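Local coordinates for protein CalsepRRP (Calystegia sepium, PDB 1JY5) that is an RNase-related member of the ribonuclease T2 family, whose enzymes cleave RNA, an activity this relative probably lacks, at residues D6-A11 with P111-Q116. Numbering follows the deposited sequence.
Sequences DYFTLA and PVLGNQ
Phe8 carries its ring beside the backbone N and anti to the carbonyl carbon (chi1 -82°). Its CB already points toward the 111-116 loop, and the torsion then swings the ring to where its CE1-CZ end meets Val112 and Leu113. Val112 holds CG1 anti to the backbone N (chi1 178°). These torsions bring the outer end of one ring against two aliphatic side chains that approach from the opposite direction. The methyl CG1 of Val112 meets the edge of the ring, near its plane, and lies 4.0 Å from Phe8 CE1. Leu113 reaches the ring end obliquely. Leu113 CD1 lies 3.8 Å from Phe8 CZ, and the branch carbon behind it touches the same ring atom. Phe8 CZ is shared by both loop residues, with Val112 CG1 4.2 Å away. The contact is purely apolar and small, burying about 106 Å² in all. The backbones stay well apart, with 10.4 Å between Phe8 CA and Val112 CA. Phe8 and Leu113 are buried, while Val112 is partly exposed. Beside this contact, Phe5 meets the Phe8 ring with planes about 50° apart and also touches Val112. The contact ties the beginning of strand 7-14, in the antiparallel sheet of this RNase T2-family fold, to the loop joining helix 97-106 to helix 116-129. Strands 40-48 and 174-182 flank strand 7-14, and Leu45 of the first touches Phe8. On the loop side, Leu113 also packs on Thr122 of helix 116-129, whose N-terminus is capped by Asn115, with its OD1 accepting a hydrogen bond from Glu118 N.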
loop_
_atom_site.group_PDB
_atom_site.type_symbol
_atom_site.label_atom_id
_atom_site.label_comp_id
_atom_site.label_asym_id
_atom_site.label_seq_id
_atom_site.Cartn_x
_atom_site.Cartn_y
_atom_site.Cartn_z
ATOM N N ASP A 6 -7.423 11.374 11.267
ATOM C CA ASP A 6 -8.420 10.552 11.949
ATOM C C ASP A 6 -8.096 9.065 11.994
ATOM O O ASP A 6 -8.250 8.421 13.031
ATOM C CB ASP A 6 -9.782 10.756 11.283
ATOM C CG ASP A 6 -10.281 12.175 11.415
ATOM O OD1 ASP A 6 -10.827 12.712 10.427
ATOM O OD2 ASP A 6 -10.138 12.751 12.517
ATOM N N TYR A 7 -7.648 8.521 10.869
ATOM C CA TYR A 7 -7.330 7.105 10.812
ATOM C C TYR A 7 -6.220 6.843 9.803
ATOM O O TYR A 7 -5.840 7.723 9.028
ATOM C CB TYR A 7 -8.583 6.307 10.426
ATOM C CG TYR A 7 -9.040 6.565 9.005
ATOM C CD1 TYR A 7 -8.565 5.786 7.946
ATOM C CD2 TYR A 7 -9.884 7.639 8.708
ATOM C CE1 TYR A 7 -8.911 6.075 6.623
ATOM C CE2 TYR A 7 -10.236 7.938 7.388
ATOM C CZ TYR A 7 -9.744 7.158 6.355
ATOM O OH TYR A 7 -10.046 7.485 5.053
ATOM N N PHE A 8 -5.712 5.617 9.829
ATOM C CA PHE A 8 -4.646 5.177 8.944
ATOM C C PHE A 8 -5.188 4.317 7.802
ATOM O O PHE A 8 -6.044 3.452 8.016
ATOM C CB PHE A 8 -3.643 4.310 9.715
ATOM C CG PHE A 8 -2.614 5.078 10.491
ATOM C CD1 PHE A 8 -2.486 4.899 11.867
ATOM C CD2 PHE A 8 -1.709 5.904 9.835
ATOM C CE1 PHE A 8 -1.460 5.523 12.575
ATOM C CE2 PHE A 8 -0.681 6.531 10.531
ATOM C CZ PHE A 8 -0.556 6.342 11.902
ATOM N N THR A 9 -4.703 4.556 6.588
ATOM C CA THR A 9 -5.081 3.712 5.460
ATOM C C THR A 9 -3.804 2.996 5.037
ATOM O O THR A 9 -2.799 3.643 4.738
ATOM C CB THR A 9 -5.612 4.516 4.236
ATOM O OG1 THR A 9 -6.954 4.951 4.482
ATOM C CG2 THR A 9 -5.592 3.647 2.966
ATOM N N LEU A 10 -3.812 1.665 5.064
ATOM C CA LEU A 10 -2.644 0.918 4.598
ATOM C C LEU A 10 -3.010 0.537 3.166
ATOM O O LEU A 10 -3.917 -0.260 2.946
ATOM C CB LEU A 10 -2.391 -0.359 5.428
ATOM C CG LEU A 10 -1.296 -1.309 4.902
ATOM C CD1 LEU A 10 0.044 -0.598 4.895
ATOM C CD2 LEU A 10 -1.199 -2.583 5.758
ATOM N N ALA A 11 -2.330 1.136 2.195
ATOM C CA ALA A 11 -2.603 0.834 0.798
ATOM C C ALA A 11 -1.562 -0.156 0.306
ATOM O O ALA A 11 -0.367 0.000 0.566
ATOM C CB ALA A 11 -2.570 2.112 -0.042
ATOM N N PRO A 111 1.562 13.171 15.885
ATOM C CA PRO A 111 2.467 12.622 16.895
ATOM C C PRO A 111 2.340 11.116 17.139
ATOM O O PRO A 111 3.099 10.559 17.930
ATOM C CB PRO A 111 2.092 13.416 18.136
ATOM C CG PRO A 111 0.599 13.441 18.014
ATOM C CD PRO A 111 0.386 13.783 16.536
ATOM N N VAL A 112 1.393 10.453 16.478
ATOM C CA VAL A 112 1.212 9.014 16.683
ATOM C C VAL A 112 2.509 8.259 16.401
ATOM O O VAL A 112 2.932 7.418 17.194
ATOM C CB VAL A 112 0.080 8.451 15.794
ATOM C CG1 VAL A 112 -0.039 6.950 15.991
ATOM C CG2 VAL A 112 -1.235 9.127 16.146
ATOM N N LEU A 113 3.122 8.551 15.258
ATOM C CA LEU A 113 4.395 7.948 14.883
ATOM C C LEU A 113 5.313 9.171 14.897
ATOM O O LEU A 113 5.112 10.113 14.129
ATOM C CB LEU A 113 4.298 7.306 13.490
ATOM C CG LEU A 113 3.160 6.276 13.417
ATOM C CD1 LEU A 113 3.127 5.595 12.043
ATOM C CD2 LEU A 113 3.350 5.231 14.509
ATOM N N GLY A 114 6.298 9.156 15.792
ATOM C CA GLY A 114 7.176 10.301 15.972
ATOM C C GLY A 114 8.335 10.587 15.046
ATOM O O GLY A 114 8.874 11.696 15.068
ATOM N N ASN A 115 8.736 9.614 14.239
ATOM C CA ASN A 115 9.852 9.827 13.324
ATOM C C ASN A 115 9.767 8.856 12.155
ATOM O O ASN A 115 8.906 7.981 12.134
ATOM C CB ASN A 115 11.189 9.669 14.066
ATOM C CG ASN A 115 11.353 8.299 14.698
ATOM O OD1 ASN A 115 11.131 7.277 14.049
ATOM N ND2 ASN A 115 11.762 8.271 15.967
ATOM N N GLN A 116 10.650 9.039 11.182
ATOM C CA GLN A 116 10.706 8.216 9.977
ATOM C C GLN A 116 10.817 6.734 10.218
ATOM O O GLN A 116 10.151 5.940 9.553
ATOM C CB GLN A 116 11.902 8.609 9.137
ATOM C CG GLN A 116 11.874 10.004 8.672
ATOM C CD GLN A 116 13.179 10.385 8.037
ATOM O OE1 GLN A 116 13.656 9.718 7.119
ATOM N NE2 GLN A 116 13.770 11.464 8.520
#